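Long-range contact in tRNA (guanine(9)-N1)-methyltransferase (Schizosaccharomyces pombe, PDB 4JWH), which transfers a methyl group from S-adenosyl-L-methionine to N1 of guanine 9 in cytoplasmic tRNA: residues 145-150 against 176-181. Sequence-based numbering, arbitrary orientation.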
loop_
_atom_site.group_PDB
_atom_site.type_symbol
_atom_site.label_atom_id
_atom_site.label_comp_id
_atom_site.label_asym_id
_atom_site.label_seq_id
_atom_site.Cartn_x
_atom_site.Cartn_y
_atom_site.Cartn_z
ATOM N N PHE A 145 -1.535 -0.567 8.172
ATOM C CA PHE A 145 -1.140 0.596 8.949
ATOM C C PHE A 145 -1.244 1.792 8.049
ATOM O O PHE A 145 -0.999 1.686 6.816
ATOM C CB PHE A 145 0.300 0.491 9.488
ATOM C CG PHE A 145 0.440 -0.409 10.708
ATOM C CD1 PHE A 145 0.781 0.124 11.967
ATOM C CD2 PHE A 145 0.239 -1.776 10.591
ATOM C CE1 PHE A 145 0.919 -0.700 13.086
ATOM C CE2 PHE A 145 0.369 -2.610 11.698
ATOM C CZ PHE A 145 0.693 -2.058 12.967
ATOM N N ALA A 146 -1.628 2.916 8.646
ATOM C CA ALA A 146 -1.546 4.219 7.971
ATOM C C ALA A 146 -0.680 5.161 8.838
ATOM O O ALA A 146 -1.135 5.673 9.889
ATOM C CB ALA A 146 -2.914 4.786 7.766
ATOM N N THR A 147 0.561 5.386 8.411
ATOM C CA THR A 147 1.527 6.123 9.242
ATOM C C THR A 147 1.679 7.587 8.805
ATOM O O THR A 147 1.390 7.926 7.652
ATOM C CB THR A 147 2.918 5.387 9.312
ATOM O OG1 THR A 147 3.459 5.231 7.989
ATOM C CG2 THR A 147 2.778 3.998 9.971
ATOM N N ASN A 148 2.162 8.433 9.708
ATOM C CA ASN A 148 2.016 9.894 9.610
ATOM C C ASN A 148 0.585 10.268 9.239
ATOM O O ASN A 148 0.381 11.177 8.461
ATOM C CB ASN A 148 2.977 10.516 8.586
ATOM C CG ASN A 148 4.413 10.541 9.066
ATOM O OD1 ASN A 148 5.219 9.714 8.662
ATOM N ND2 ASN A 148 4.741 11.508 9.912
ATOM N N PHE A 149 -0.394 9.520 9.726
ATOM C CA PHE A 149 -1.801 9.802 9.381
ATOM C C PHE A 149 -2.323 11.048 10.103
ATOM O O PHE A 149 -2.306 11.103 11.325
ATOM C CB PHE A 149 -2.693 8.591 9.638
ATOM C CG PHE A 149 -4.072 8.710 9.022
ATOM C CD1 PHE A 149 -5.168 9.028 9.808
ATOM C CD2 PHE A 149 -4.261 8.539 7.644
ATOM C CE1 PHE A 149 -6.449 9.155 9.235
ATOM C CE2 PHE A 149 -5.514 8.672 7.070
ATOM C CZ PHE A 149 -6.614 8.992 7.864
ATOM N N GLY A 150 -2.772 12.042 9.337
ATOM C CA GLY A 150 -3.248 13.306 9.881
ATOM C C GLY A 150 -3.546 14.305 8.785
ATOM O O GLY A 150 -3.753 13.927 7.610
ATOM N N LYS A 176 2.606 8.435 14.197
ATOM C CA LYS A 176 4.000 7.990 14.089
ATOM C C LYS A 176 4.344 7.698 12.635
ATOM O O LYS A 176 3.498 7.204 11.857
ATOM C CB LYS A 176 4.290 6.736 14.935
ATOM C CG LYS A 176 4.150 6.964 16.462
ATOM C CD LYS A 176 4.547 5.694 17.221
ATOM C CE LYS A 176 4.613 5.922 18.720
ATOM N NZ LYS A 176 3.244 6.040 19.322
ATOM N N SER A 177 5.577 8.011 12.276
ATOM C CA SER A 177 6.139 7.589 10.985
ATOM C C SER A 177 6.324 6.077 11.038
ATOM O O SER A 177 6.347 5.504 12.141
ATOM C CB SER A 177 7.502 8.247 10.782
ATOM O OG SER A 177 8.448 7.596 11.623
ATOM N N TYR A 178 6.438 5.426 9.871
ATOM C CA TYR A 178 6.715 3.980 9.834
ATOM C C TYR A 178 8.045 3.661 10.511
ATOM O O TYR A 178 8.173 2.609 11.151
ATOM C CB TYR A 178 6.644 3.359 8.406
ATOM C CG TYR A 178 7.545 3.985 7.327
ATOM C CD1 TYR A 178 7.012 4.815 6.348
ATOM C CD2 TYR A 178 8.893 3.693 7.256
ATOM C CE1 TYR A 178 7.830 5.395 5.346
ATOM C CE2 TYR A 178 9.730 4.263 6.233
ATOM C CZ TYR A 178 9.185 5.114 5.308
ATOM O OH TYR A 178 9.976 5.678 4.321
ATOM N N LEU A 179 9.010 4.569 10.360
ATOM C CA LEU A 179 10.348 4.430 10.939
ATOM C C LEU A 179 10.244 4.436 12.461
ATOM O O LEU A 179 10.929 3.670 13.129
ATOM C CB LEU A 179 11.307 5.522 10.435
ATOM C CG LEU A 179 12.825 5.262 10.565
ATOM C CD1 LEU A 179 13.261 4.004 9.821
ATOM C CD2 LEU A 179 13.665 6.479 10.105
ATOM N N GLU A 180 9.353 5.273 12.992
ATOM C CA GLU A 180 9.081 5.312 14.421
ATOM C C GLU A 180 8.366 4.062 14.863
ATOM O O GLU A 180 8.813 3.404 15.791
ATOM C CB GLU A 180 8.283 6.575 14.815
ATOM C CG GLU A 180 9.100 7.851 14.650
ATOM C CD GLU A 180 8.307 9.141 14.881
ATOM O OE1 GLU A 180 8.923 10.094 15.419
ATOM O OE2 GLU A 180 7.114 9.240 14.512
ATOM N N GLU A 181 7.263 3.729 14.185
ATOM C CA GLU A 181 6.443 2.596 14.556
ATOM C C GLU A 181 7.175 1.241 14.451
ATOM O O GLU A 181 6.939 0.343 15.273
ATOM C CB GLU A 181 5.126 2.631 13.760
ATOM C CG GLU A 181 4.180 1.465 13.963
ATOM C CD GLU A 181 3.439 1.505 15.295
ATOM O OE1 GLU A 181 3.082 0.411 15.777
ATOM O OE2 GLU A 181 3.213 2.608 15.847
HETATM O O HOH W 1 5.127 7.334 7.505
#
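N148 and K176 make the direct hydrogen bond of this contact: N148 N donates to K176 O over 2.8 Å, nearly straight at the hydrogen (174°) but arriving from above the carbonyl plane. A water extends the polar link. It accepts from T147 OG1 at 2.7 Å, donates to N148 OD1 and takes a weak bond from Y178 N, so it joins T147 at the end of the strand, N148 just beyond it and, weakly, the start of helix 178-181. In the SPOUT-type methyltransferase domain, strand 143-147 lies between strands 105-109 and 171-173 of the parallel sheet; the chain leaving edge strand 171-173 turns back over the end of 143-147 and starts the short helix there. That start is a capping box: E180 N donates to S177 OG at 2.8 Å, and S177 N donates in return to E180 OE2, on the anti side of the carboxylate and somewhat out of its plane. T147 CB packs 3.2 Å from K176 O, and with chi1 at 59° OG1 lies at the edge of the Y178 ring and 3.7 Å from Y178 CB. N148 OD1 rests 3.3 Å from S177 CA. Farther back along the strand, E181 crosses F145 at about a right angle, its OE1 approaching CE1 of that ring obliquely at 3.6 Å. Y178 OH hydrogen-bonds Q231 OE1, while F182 meets the F145 ring edge-to-face.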